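Local atomic coordinates of phenolic acid decarboxylase (Sedimentibacter hydroxybenzoicus, PDB entry 7AE5), a protein that catalyses the reversible, non-oxidative decarboxylation of 4-hydroxybenzoate and 3,4-dihydroxybenzoate under anaerobic conditions, as a UbiD-family enzyme dependent on prenylated FMN and manganese. Residues L93-D98 / V327-K331; A342-Y347 / P394-E398; H349-V353 / H377-K383; N419-M423 / G433-K437. One frame throughout, in Å; residues are numbered along the deposited sequence.

Interaction 1: L93-D98 / V327-K331; sequences LNRRWD and VPLYK
The C-terminal part of helix 86-96 meets helix 323-336 of the UbiD C-terminal domain, which kinks where P328 has no N-H for the preceding turn; K331 N to V327 O is 3.0 Å. In this helix-helix contact the closest CA atoms, N94 and V327, lie 5.7 Å apart. Apolar contacts centre on buried V327 (chi1 t): its CG1 makes a CH-pi contact 3.8 Å from the centroid of the five-membered ring of W97 (chi1 t, chi2 -99°), and its CG2 is 4.1 Å from L93 CB. W97 CZ2 touches P328 CG at 3.8 Å; beyond the contact, W97 NE1 hydrogen-bonds to G222 O. Polar contacts converge on K331, rotamers m, t, t, m, which flanks that CH-pi contact. Its NZ donates to N94 OD1 at 2.8 Å (N94 chi1 t) and weakly to N94 O at 3.4 Å, while D98 OD2 forms a long 3.8 Å salt bridge to K331 NZ. N94 OD1 is thus the strong polar link, backed by a weaker carbonyl and a distant carboxylate.

Interaction 2: A342-Y347 / P394-E398; sequences AVNAMY and PFNLE
Segment 342-347 is the end of strand 340-347, extended to N344 and then bent by psi values of 42° at A345 and 2° at M346. Segment 394-398 is a loop entering helix 397-407, with N396 as N-cap through OD1 to Q399 N. N344 and P394 are the nearest residues, CA to CA 6.0 Å. N344 (chi1 t, chi2 7°) is the polar hub: ND2 donates to P394 O at 2.6 Å, nearly linearly (171°), and to Y347 OH at 3.1 Å, while OD1 accepts from M346 N at 3.3 Å, an Asx turn. The F395 ring (chi1 m, chi2 -87°) lies with one face on N344 CB, 3.8 Å from CB to its centroid, a CH-pi contact. M346 (m, t) brings SD to the edge of that ring, 3.7 Å from F395 CD1, a Met-aromatic contact. A342 CB meets P394 CG at 3.9 Å, and Y347 CZ meets L397 CD2 at 4.0 Å. The strand pairs antiparallel with 352-357, through A342 with S356 and N344 with I354; V343 and A345 face helix 323-336, F90 of helix 86-96 meets the F395 ring, and L397 packs on L397 of a second subunit.

Interaction 3: H349-V353 / H377-K383; sequences HGIGV and HGMPYSK
Two successive residues with positive phi, H349 (52/44) and G350 (80/15), turn the loop before strand 352-357 so tightly against 377-383 that a CB on G350 would lie 2.9 Å from H377 CE1. H349 O also sits 2.9 Å from H377 CE1, near the plane of that ring. Opposing this loop, H377 leads into the helical turn 378-381 (Y381 N to H377 O, 3.1 Å), and S382 leaves helical angles. The backbones are closest at I351 and S382, CA to CA 4.0 Å. S382 OG (chi1 m) donates to G350 O at 2.8 Å and K383 N to I351 O at 2.8 Å; I351 CA adds a CA-H...O contact to Y381 O at 3.4 Å. H349 (chi1 -149°), H377 (chi1 t) and Y381 (chi1 m) form an aromatic cluster: the H349 centroid is 5.0 Å from that of H377 and 5.1 Å from that of Y381, both obliquely. A water bridges H349 ND1 (2.8 Å) and Y381 OH (3.0 Å) by hydrogen bonds. The side chain of Y381 is about 8 Å from that of H185, a predicted manganese ligand. The contact spans a beta-alpha-beta unit, tying the entry of strand 352-357 to that of its parallel neighbour 384-388, with L372 of helix 364-372 against V353 and S382.

Interaction 4: N419-M423 / G433-K437; sequences NCPGM and GMHTK
Strands 414-421 and 434-441 form a beta-hairpin with a long connection, at one margin of the mixed sheet of the UbiD C-terminal domain; the end-to-end directions of the segments differ by 119°. N419, with left-handed angles (61/40), turns the first strand around a corner, and its OD1 lies 3.3 Å from CE of M434 (rotamers m, m, m). C420 forms the hydrogen-bonded pair with H435, CA to CA 5.0 Å: C420 N to H435 O and H435 N to C420 O are both 2.9 Å, and C420 CB packs on K437 CG at 3.6 Å. P421 and M434 make the non-hydrogen-bonded pair, CA to CA 5.1 Å, and P421 O accepts from K437 NZ at 3.0 Å. G422 comes in closely, its CA 4.1 Å from M434 CA; a CB there would fall 2.7 Å from H435 N. The bare G422 CA instead lies over the H435 ring, 3.7 Å from its centroid, a CH-pi contact. M423 N continues over the same face, 4.0 Å from H435 CE1, while the M423 side chain packs on Y381 and lies about 10 Å from the side chain of E278, the predicted proton donor. H435 NE2 hydrogen-bonds to D426 OD2, and K437 NZ also reaches S382 O and M379 O. At the ring's rim, K437 NZ donates to H435 ND1 at 3.1 Å.

In the fold
From the N terminus, interaction 1 closes the longest loop: 228 residues, including the predicted prenylated FMN site, separate 93-98 from 327-331. The chain then passes directly into strand 340-347, where interaction 2 opens; Y330 and L329 pack there on V343 and A345. Interaction 2 closes only when helix 397-407 begins, and interaction 3 is nested within its loop, on the neighbouring strand 352-357 and the turn before 384-388. Interaction 4 follows in series and closes a nine-residue loop; none of the four cross. It meets interaction 3 through K437 and H435. Interactions 2, 3 and 4 all reach one mixed sheet, while interaction 1 ties that C-terminal domain to the earlier chain.

Interaction 1: L93-D98 / V327-K331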
loop_
_atom_site.group_PDB
_atom_site.type_symbol
_atom_site.label_atom_id
_atom_site.label_comp_id
_atom_site.label_asym_id
_atom_site.label_seq_id
_atom_site.Cartn_x
_atom_site.Cartn_y
_atom_site.Cartn_z
ATOM N N LEU C 93 -8.113 -37.547 -15.908
ATOM C CA LEU C 93 -9.425 -36.914 -16.008
ATOM C C LEU C 93 -9.486 -35.939 -17.174
ATOM O O LEU C 93 -10.491 -35.878 -17.892
ATOM C CB LEU C 93 -9.766 -36.209 -14.696
ATOM C CG LEU C 93 -10.643 -37.010 -13.741
ATOM C CD1 LEU C 93 -11.186 -36.125 -12.643
ATOM C CD2 LEU C 93 -11.798 -37.564 -14.557
ATOM N N ASN C 94 -8.420 -35.162 -17.377
ATOM C CA ASN C 94 -8.403 -34.207 -18.479
ATOM C C ASN C 94 -8.399 -34.919 -19.826
ATOM O O ASN C 94 -9.008 -34.439 -20.789
ATOM C CB ASN C 94 -7.190 -33.286 -18.352
ATOM C CG ASN C 94 -7.084 -32.306 -19.500
ATOM O OD1 ASN C 94 -7.962 -31.467 -19.697
ATOM N ND2 ASN C 94 -6.006 -32.408 -20.268
ATOM N N ARG C 95 -7.720 -36.065 -19.911
ATOM C CA ARG C 95 -7.675 -36.806 -21.167
ATOM C C ARG C 95 -9.044 -37.373 -21.528
ATOM O O ARG C 95 -9.419 -37.402 -22.705
ATOM C CB ARG C 95 -6.634 -37.923 -21.074
ATOM C CG ARG C 95 -6.435 -38.706 -22.362
ATOM C CD ARG C 95 -5.596 -39.953 -22.125
ATOM N NE ARG C 95 -6.297 -40.932 -21.302
ATOM C CZ ARG C 95 -7.228 -41.761 -21.752
ATOM N NH1 ARG C 95 -7.596 -41.764 -23.024
ATOM N NH2 ARG C 95 -7.807 -42.608 -20.906
ATOM N N ARG C 96 -9.808 -37.820 -20.530
ATOM C CA ARG C 96 -11.119 -38.411 -20.767
ATOM C C ARG C 96 -12.233 -37.377 -20.890
ATOM O O ARG C 96 -13.341 -37.739 -21.298
ATOM C CB ARG C 96 -11.474 -39.380 -19.634
ATOM C CG ARG C 96 -10.422 -40.438 -19.337
ATOM C CD ARG C 96 -10.979 -41.532 -18.434
ATOM N NE ARG C 96 -9.943 -42.452 -17.978
ATOM C CZ ARG C 96 -10.058 -43.253 -16.927
ATOM N NH1 ARG C 96 -11.159 -43.277 -16.192
ATOM N NH2 ARG C 96 -9.043 -44.048 -16.602
ATOM N N TRP C 97 -11.956 -36.109 -20.568
ATOM C CA TRP C 97 -13.022 -35.139 -20.326
ATOM C C TRP C 97 -13.910 -34.933 -21.548
ATOM O O TRP C 97 -15.136 -34.829 -21.419
ATOM C CB TRP C 97 -12.423 -33.804 -19.879
ATOM C CG TRP C 97 -13.397 -32.925 -19.144
ATOM C CD1 TRP C 97 -14.101 -31.878 -19.660
ATOM C CD2 TRP C 97 -13.775 -33.019 -17.763
ATOM N NE1 TRP C 97 -14.891 -31.312 -18.691
ATOM C CE2 TRP C 97 -14.710 -31.993 -17.516
ATOM C CE3 TRP C 97 -13.413 -33.867 -16.712
ATOM C CZ2 TRP C 97 -15.288 -31.794 -16.265
ATOM C CZ3 TRP C 97 -13.989 -33.668 -15.471
ATOM C CH2 TRP C 97 -14.916 -32.638 -15.258
ATOM N N ASP C 98 -13.320 -34.862 -22.740
ATOM C CA ASP C 98 -14.041 -34.430 -23.929
ATOM C C ASP C 98 -14.388 -35.574 -24.876
ATOM O O ASP C 98 -14.829 -35.317 -26.001
ATOM C CB ASP C 98 -13.232 -33.365 -24.674
ATOM C CG ASP C 98 -13.375 -31.986 -24.055
ATOM O OD1 ASP C 98 -14.368 -31.759 -23.330
ATOM O OD2 ASP C 98 -12.501 -31.127 -24.297
ATOM N N VAL C 327 -10.271 -29.388 -13.917
ATOM C CA VAL C 327 -10.115 -29.713 -15.337
ATOM C C VAL C 327 -10.761 -28.668 -16.244
ATOM O O VAL C 327 -10.119 -28.254 -17.224
ATOM C CB VAL C 327 -10.618 -31.136 -15.616
ATOM C CG1 VAL C 327 -10.710 -31.386 -17.114
ATOM C CG2 VAL C 327 -9.695 -32.158 -14.967
ATOM N N PRO C 328 -11.998 -28.209 -16.000
ATOM C CA PRO C 328 -12.546 -27.155 -16.873
ATOM C C PRO C 328 -11.733 -25.874 -16.856
ATOM O O PRO C 328 -11.499 -25.289 -17.920
ATOM C CB PRO C 328 -13.962 -26.940 -16.317
ATOM C CG PRO C 328 -14.295 -28.220 -15.648
ATOM C CD PRO C 328 -13.010 -28.687 -15.042
ATOM N N LEU C 329 -11.285 -25.425 -15.680
ATOM C CA LEU C 329 -10.470 -24.215 -15.619
ATOM C C LEU C 329 -9.157 -24.399 -16.369
ATOM O O LEU C 329 -8.686 -23.480 -17.049
ATOM C CB LEU C 329 -10.204 -23.826 -14.165
ATOM C CG LEU C 329 -11.396 -23.292 -13.371
ATOM C CD1 LEU C 329 -11.042 -23.152 -11.899
ATOM C CD2 LEU C 329 -11.858 -21.961 -13.942
ATOM N N TYR C 330 -8.553 -25.584 -16.256
ATOM C CA TYR C 330 -7.325 -25.863 -16.993
ATOM C C TYR C 330 -7.552 -25.768 -18.497
ATOM O O TYR C 330 -6.711 -25.230 -19.226
ATOM C CB TYR C 330 -6.792 -27.246 -16.610
ATOM C CG TYR C 330 -5.738 -27.790 -17.547
ATOM C CD1 TYR C 330 -4.423 -27.350 -17.477
ATOM C CD2 TYR C 330 -6.058 -28.751 -18.499
ATOM C CE1 TYR C 330 -3.456 -27.848 -18.332
ATOM C CE2 TYR C 330 -5.099 -29.254 -19.359
ATOM C CZ TYR C 330 -3.800 -28.799 -19.270
ATOM O OH TYR C 330 -2.843 -29.298 -20.125
ATOM N N LYS C 331 -8.689 -26.276 -18.977
ATOM C CA LYS C 331 -8.968 -26.231 -20.409
ATOM C C LYS C 331 -9.219 -24.805 -20.885
ATOM O O LYS C 331 -8.832 -24.444 -22.002
ATOM C CB LYS C 331 -10.161 -27.127 -20.740
ATOM C CG LYS C 331 -9.852 -28.615 -20.714
ATOM C CD LYS C 331 -11.048 -29.426 -21.183
ATOM C CE LYS C 331 -10.755 -30.916 -21.174
ATOM N NZ LYS C 331 -9.531 -31.259 -21.950
#

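Interaction 2: A342-Y347 / P394-E398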
loop_
_atom_site.group_PDB
_atom_site.type_symbol
_atom_site.label_atom_id
_atom_site.label_comp_id
_atom_site.label_asym_id
_atom_site.label_seq_id
_atom_site.Cartn_x
_atom_site.Cartn_y
_atom_site.Cartn_z
ATOM N N ALA C 342 -0.746 -27.332 -15.423
ATOM C CA ALA C 342 -1.811 -27.916 -14.620
ATOM C C ALA C 342 -2.463 -26.834 -13.772
ATOM O O ALA C 342 -1.839 -25.819 -13.449
ATOM C CB ALA C 342 -1.285 -29.043 -13.723
ATOM N N VAL C 343 -3.723 -27.068 -13.415
ATOM C CA VAL C 343 -4.485 -26.182 -12.540
ATOM C C VAL C 343 -5.000 -27.008 -11.369
ATOM O O VAL C 343 -5.686 -28.019 -11.569
ATOM C CB VAL C 343 -5.646 -25.498 -13.279
ATOM C CG1 VAL C 343 -6.498 -24.698 -12.301
ATOM C CG2 VAL C 343 -5.113 -24.600 -14.383
ATOM N N ASN C 344 -4.664 -26.580 -10.154
ATOM C CA ASN C 344 -5.149 -27.191 -8.920
ATOM C C ASN C 344 -6.138 -26.206 -8.300
ATOM O O ASN C 344 -5.739 -25.259 -7.616
ATOM C CB ASN C 344 -3.987 -27.513 -7.981
ATOM C CG ASN C 344 -4.440 -27.932 -6.587
ATOM O OD1 ASN C 344 -5.627 -28.120 -6.328
ATOM N ND2 ASN C 344 -3.479 -28.094 -5.682
ATOM N N ALA C 345 -7.428 -26.434 -8.543
ATOM C CA ALA C 345 -8.500 -25.588 -8.029
ATOM C C ALA C 345 -9.387 -26.354 -7.050
ATOM O O ALA C 345 -10.613 -26.232 -7.071
ATOM C CB ALA C 345 -9.334 -25.020 -9.175
ATOM N N MET C 346 -8.770 -27.141 -6.173
ATOM C CA MET C 346 -9.476 -28.109 -5.341
ATOM C C MET C 346 -9.943 -27.560 -3.999
ATOM O O MET C 346 -10.514 -28.318 -3.208
ATOM C CB MET C 346 -8.578 -29.323 -5.077
ATOM C CG MET C 346 -8.063 -30.035 -6.312
ATOM S SD MET C 346 -7.126 -31.515 -5.872
ATOM C CE MET C 346 -6.473 -31.051 -4.266
ATOM N N TYR C 347 -9.726 -26.283 -3.712
ATOM C CA TYR C 347 -9.834 -25.775 -2.348
ATOM C C TYR C 347 -11.037 -24.849 -2.225
ATOM O O TYR C 347 -11.020 -23.722 -2.734
ATOM C CB TYR C 347 -8.531 -25.087 -1.955
ATOM C CG TYR C 347 -7.353 -26.011 -2.158
ATOM C CD1 TYR C 347 -7.278 -27.221 -1.479
ATOM C CD2 TYR C 347 -6.336 -25.696 -3.046
ATOM C CE1 TYR C 347 -6.214 -28.082 -1.669
ATOM C CE2 TYR C 347 -5.268 -26.550 -3.241
ATOM C CZ TYR C 347 -5.213 -27.741 -2.550
ATOM O OH TYR C 347 -4.153 -28.595 -2.745
ATOM N N PRO C 394 1.573 -28.697 -8.758
ATOM C CA PRO C 394 0.704 -27.810 -7.971
ATOM C C PRO C 394 -0.251 -28.548 -7.049
ATOM O O PRO C 394 -0.951 -27.897 -6.263
ATOM C CB PRO C 394 -0.058 -27.031 -9.048
ATOM C CG PRO C 394 -0.156 -27.998 -10.179
ATOM C CD PRO C 394 1.122 -28.811 -10.157
ATOM N N PHE C 395 -0.311 -29.876 -7.125
ATOM C CA PHE C 395 -1.096 -30.672 -6.194
ATOM C C PHE C 395 -0.273 -31.160 -5.011
ATOM O O PHE C 395 -0.848 -31.638 -4.025
ATOM C CB PHE C 395 -1.718 -31.869 -6.922
ATOM C CG PHE C 395 -2.638 -31.480 -8.044
ATOM C CD1 PHE C 395 -3.977 -31.217 -7.803
ATOM C CD2 PHE C 395 -2.161 -31.366 -9.341
ATOM C CE1 PHE C 395 -4.824 -30.854 -8.834
ATOM C CE2 PHE C 395 -3.002 -31.004 -10.375
ATOM C CZ PHE C 395 -4.334 -30.747 -10.123
ATOM N N ASN C 396 1.053 -31.057 -5.091
ATOM C CA ASN C 396 1.948 -31.394 -3.987
ATOM C C ASN C 396 2.175 -30.113 -3.196
ATOM O O ASN C 396 3.049 -29.305 -3.513
ATOM C CB ASN C 396 3.250 -31.985 -4.514
ATOM C CG ASN C 396 4.146 -32.521 -3.409
ATOM O OD1 ASN C 396 4.316 -31.891 -2.365
ATOM N ND2 ASN C 396 4.726 -33.691 -3.641
ATOM N N LEU C 397 1.368 -29.923 -2.149
ATOM C CA LEU C 397 1.429 -28.684 -1.383
ATOM C C LEU C 397 2.786 -28.496 -0.713
ATOM O O LEU C 397 3.204 -27.358 -0.468
ATOM C CB LEU C 397 0.304 -28.662 -0.350
ATOM C CG LEU C 397 -1.098 -28.680 -0.960
ATOM C CD1 LEU C 397 -2.172 -28.518 0.103
ATOM C CD2 LEU C 397 -1.212 -27.586 -2.009
ATOM N N GLU C 398 3.486 -29.592 -0.412
ATOM C CA GLU C 398 4.851 -29.480 0.092
ATOM C C GLU C 398 5.774 -28.876 -0.960
ATOM O O GLU C 398 6.694 -28.117 -0.632
ATOM C CB GLU C 398 5.359 -30.853 0.538
ATOM C CG GLU C 398 4.702 -31.368 1.810
ATOM C CD GLU C 398 3.353 -32.015 1.553
ATOM O OE1 GLU C 398 2.581 -32.183 2.521
ATOM O OE2 GLU C 398 3.061 -32.351 0.385
#

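Interaction 3: H349-V353 / H377-K383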
loop_
_atom_site.group_PDB
_atom_site.type_symbol
_atom_site.label_atom_id
_atom_site.label_comp_id
_atom_site.label_asym_id
_atom_site.label_seq_id
_atom_site.Cartn_x
_atom_site.Cartn_y
_atom_site.Cartn_z
ATOM N N HIS C 349 -14.210 -25.122 -3.491
ATOM C CA HIS C 349 -14.788 -24.888 -4.816
ATOM C C HIS C 349 -13.992 -23.851 -5.603
ATOM O O HIS C 349 -14.552 -22.956 -6.236
ATOM C CB HIS C 349 -16.256 -24.476 -4.719
ATOM C CG HIS C 349 -17.078 -24.909 -5.892
ATOM N ND1 HIS C 349 -18.441 -24.715 -5.960
ATOM C CD2 HIS C 349 -16.730 -25.533 -7.043
ATOM C CE1 HIS C 349 -18.896 -25.199 -7.102
ATOM N NE2 HIS C 349 -17.877 -25.700 -7.778
ATOM N N GLY C 350 -12.670 -23.966 -5.552
ATOM C CA GLY C 350 -11.829 -23.121 -6.371
ATOM C C GLY C 350 -11.593 -21.723 -5.850
ATOM O O GLY C 350 -11.141 -20.865 -6.612
ATOM N N ILE C 351 -11.892 -21.455 -4.576
ATOM C CA ILE C 351 -11.510 -20.164 -4.016
ATOM C C ILE C 351 -9.993 -20.074 -3.898
ATOM O O ILE C 351 -9.411 -18.997 -4.066
ATOM C CB ILE C 351 -12.215 -19.926 -2.667
ATOM C CG1 ILE C 351 -13.723 -19.795 -2.883
ATOM C CG2 ILE C 351 -11.690 -18.668 -1.993
ATOM C CD1 ILE C 351 -14.532 -19.806 -1.606
ATOM N N GLY C 352 -9.328 -21.196 -3.637
ATOM C CA GLY C 352 -7.878 -21.285 -3.695
ATOM C C GLY C 352 -7.453 -22.054 -4.935
ATOM O O GLY C 352 -7.953 -23.150 -5.198
ATOM N N VAL C 353 -6.535 -21.459 -5.697
ATOM C CA VAL C 353 -6.112 -22.007 -6.984
ATOM C C VAL C 353 -4.594 -21.959 -7.068
ATOM O O VAL C 353 -3.980 -20.940 -6.737
ATOM C CB VAL C 353 -6.736 -21.240 -8.169
ATOM C CG1 VAL C 353 -6.298 -21.851 -9.492
ATOM C CG2 VAL C 353 -8.252 -21.234 -8.067
ATOM N N HIS C 377 -15.870 -19.057 -13.793
ATOM C CA HIS C 377 -15.814 -19.528 -12.417
ATOM C C HIS C 377 -14.733 -18.828 -11.605
ATOM O O HIS C 377 -14.964 -18.470 -10.447
ATOM C CB HIS C 377 -15.584 -21.040 -12.388
ATOM C CG HIS C 377 -15.690 -21.641 -11.022
ATOM N ND1 HIS C 377 -14.598 -21.820 -10.201
ATOM C CD2 HIS C 377 -16.758 -22.109 -10.334
ATOM C CE1 HIS C 377 -14.989 -22.370 -9.067
ATOM N NE2 HIS C 377 -16.295 -22.556 -9.121
ATOM N N GLY C 378 -13.549 -18.626 -12.189
ATOM C CA GLY C 378 -12.462 -18.026 -11.438
ATOM C C GLY C 378 -12.705 -16.577 -11.074
ATOM O O GLY C 378 -12.237 -16.111 -10.031
ATOM N N MET C 379 -13.420 -15.840 -11.931
ATOM C CA MET C 379 -13.715 -14.430 -11.697
ATOM C C MET C 379 -14.370 -14.189 -10.342
ATOM O O MET C 379 -13.856 -13.374 -9.564
ATOM C CB MET C 379 -14.605 -13.852 -12.800
ATOM C CG MET C 379 -14.745 -12.350 -12.731
ATOM S SD MET C 379 -15.454 -11.655 -14.221
ATOM C CE MET C 379 -14.049 -11.828 -15.269
ATOM N N PRO C 380 -15.508 -14.840 -10.013
ATOM C CA PRO C 380 -16.134 -14.559 -8.716
ATOM C C PRO C 380 -15.635 -15.452 -7.587
ATOM O O PRO C 380 -15.694 -15.054 -6.422
ATOM C CB PRO C 380 -17.620 -14.802 -8.997
ATOM C CG PRO C 380 -17.618 -15.878 -10.016
ATOM C CD PRO C 380 -16.377 -15.695 -10.847
ATOM N N TYR C 381 -15.147 -16.652 -7.903
ATOM C CA TYR C 381 -14.780 -17.611 -6.864
ATOM C C TYR C 381 -13.337 -17.459 -6.394
ATOM O O TYR C 381 -13.071 -17.427 -5.189
ATOM C CB TYR C 381 -14.994 -19.044 -7.364
ATOM C CG TYR C 381 -16.391 -19.585 -7.179
ATOM C CD1 TYR C 381 -17.368 -19.386 -8.148
ATOM C CD2 TYR C 381 -16.731 -20.304 -6.042
ATOM C CE1 TYR C 381 -18.645 -19.887 -7.986
ATOM C CE2 TYR C 381 -18.006 -20.807 -5.871
ATOM C CZ TYR C 381 -18.957 -20.596 -6.847
ATOM O OH TYR C 381 -20.229 -21.095 -6.680
ATOM N N SER C 382 -12.400 -17.372 -7.331
ATOM C CA SER C 382 -10.984 -17.559 -7.035
ATOM C C SER C 382 -10.439 -16.324 -6.330
ATOM O O SER C 382 -10.310 -15.258 -6.942
ATOM C CB SER C 382 -10.223 -17.844 -8.324
ATOM O OG SER C 382 -10.518 -19.149 -8.790
ATOM N N LYS C 383 -10.111 -16.466 -5.048
ATOM C CA LYS C 383 -9.585 -15.364 -4.249
ATOM C C LYS C 383 -8.072 -15.419 -4.084
ATOM O O LYS C 383 -7.411 -14.376 -4.131
ATOM C CB LYS C 383 -10.249 -15.349 -2.869
ATOM C CG LYS C 383 -9.783 -14.217 -1.972
ATOM C CD LYS C 383 -10.524 -14.216 -0.647
ATOM C CE LYS C 383 -10.258 -15.492 0.136
ATOM N NZ LYS C 383 -11.030 -15.542 1.409
HETATM O O HOH W 1 -20.528 -23.316 -4.758
#

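Interaction 4: N419-M423 / G433-K437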
loop_
_atom_site.group_PDB
_atom_site.type_symbol
_atom_site.label_atom_id
_atom_site.label_comp_id
_atom_site.label_asym_id
_atom_site.label_seq_id
_atom_site.Cartn_x
_atom_site.Cartn_y
_atom_site.Cartn_z
ATOM N N ASN C 419 -12.043 -4.704 -4.535
ATOM C CA ASN C 419 -13.317 -4.447 -5.213
ATOM C C ASN C 419 -13.474 -5.285 -6.481
ATOM O O ASN C 419 -13.972 -4.811 -7.505
ATOM C CB ASN C 419 -13.484 -2.958 -5.518
ATOM C CG ASN C 419 -14.917 -2.500 -5.380
ATOM O OD1 ASN C 419 -15.626 -2.920 -4.464
ATOM N ND2 ASN C 419 -15.355 -1.633 -6.288
ATOM N N CYS C 420 -13.056 -6.535 -6.410
ATOM C CA CYS C 420 -13.233 -7.522 -7.462
ATOM C C CYS C 420 -14.473 -8.355 -7.187
ATOM O O CYS C 420 -15.036 -8.310 -6.089
ATOM C CB CYS C 420 -11.990 -8.407 -7.548
ATOM S SG CYS C 420 -10.535 -7.543 -8.164
ATOM N N PRO C 421 -14.951 -9.125 -8.170
ATOM C CA PRO C 421 -16.109 -9.984 -7.911
ATOM C C PRO C 421 -15.780 -11.045 -6.874
ATOM O O PRO C 421 -14.652 -11.535 -6.789
ATOM C CB PRO C 421 -16.408 -10.612 -9.279
ATOM C CG PRO C 421 -15.749 -9.716 -10.264
ATOM C CD PRO C 421 -14.519 -9.218 -9.575
ATOM N N GLY C 422 -16.782 -11.388 -6.073
ATOM C CA GLY C 422 -16.612 -12.410 -5.062
ATOM C C GLY C 422 -17.813 -13.323 -4.954
ATOM O O GLY C 422 -18.730 -13.257 -5.778
ATOM N N MET C 423 -17.816 -14.187 -3.941
ATOM C CA MET C 423 -18.952 -15.048 -3.676
ATOM C C MET C 423 -19.359 -14.911 -2.216
ATOM O O MET C 423 -18.496 -14.880 -1.330
ATOM C CB MET C 423 -18.631 -16.516 -3.996
ATOM C CG MET C 423 -18.664 -16.850 -5.483
ATOM S SD MET C 423 -20.286 -16.569 -6.221
ATOM C CE MET C 423 -21.124 -18.098 -5.811
ATOM N N GLY C 433 -19.937 -10.752 -0.633
ATOM C CA GLY C 433 -20.088 -10.953 -2.056
ATOM C C GLY C 433 -19.023 -10.305 -2.912
ATOM O O GLY C 433 -18.975 -10.575 -4.119
ATOM N N MET C 434 -18.179 -9.449 -2.339
ATOM C CA MET C 434 -17.061 -8.841 -3.041
ATOM C C MET C 434 -15.751 -9.429 -2.538
ATOM O O MET C 434 -15.623 -9.796 -1.365
ATOM C CB MET C 434 -17.049 -7.320 -2.862
ATOM C CG MET C 434 -18.366 -6.658 -3.200
ATOM S SD MET C 434 -18.648 -6.587 -4.980
ATOM C CE MET C 434 -17.197 -5.683 -5.518
ATOM N N HIS C 435 -14.779 -9.519 -3.439
ATOM C CA HIS C 435 -13.471 -10.066 -3.124
ATOM C C HIS C 435 -12.404 -8.988 -3.219
ATOM O O HIS C 435 -12.495 -8.057 -4.025
ATOM C CB HIS C 435 -13.094 -11.213 -4.069
ATOM C CG HIS C 435 -13.394 -12.573 -3.525
ATOM N ND1 HIS C 435 -13.577 -13.673 -4.335
ATOM C CD2 HIS C 435 -13.550 -13.012 -2.254
ATOM C CE1 HIS C 435 -13.829 -14.732 -3.588
ATOM N NE2 HIS C 435 -13.820 -14.358 -2.320
ATOM N N THR C 436 -11.400 -9.121 -2.369
ATOM C CA THR C 436 -10.093 -8.525 -2.594
ATOM C C THR C 436 -9.177 -9.680 -2.975
ATOM O O THR C 436 -8.922 -10.568 -2.157
ATOM C CB THR C 436 -9.590 -7.784 -1.361
ATOM O OG1 THR C 436 -10.292 -6.544 -1.235
ATOM C CG2 THR C 436 -8.121 -7.497 -1.506
ATOM N N LYS C 437 -8.723 -9.690 -4.223
ATOM C CA LYS C 437 -7.983 -10.828 -4.747
ATOM C C LYS C 437 -6.524 -10.778 -4.313
ATOM O O LYS C 437 -5.955 -9.705 -4.087
ATOM C CB LYS C 437 -8.062 -10.866 -6.273
ATOM C CG LYS C 437 -9.472 -10.831 -6.838
ATOM C CD LYS C 437 -10.227 -12.118 -6.567
ATOM C CE LYS C 437 -11.499 -12.192 -7.400
ATOM N NZ LYS C 437 -12.286 -13.422 -7.112
#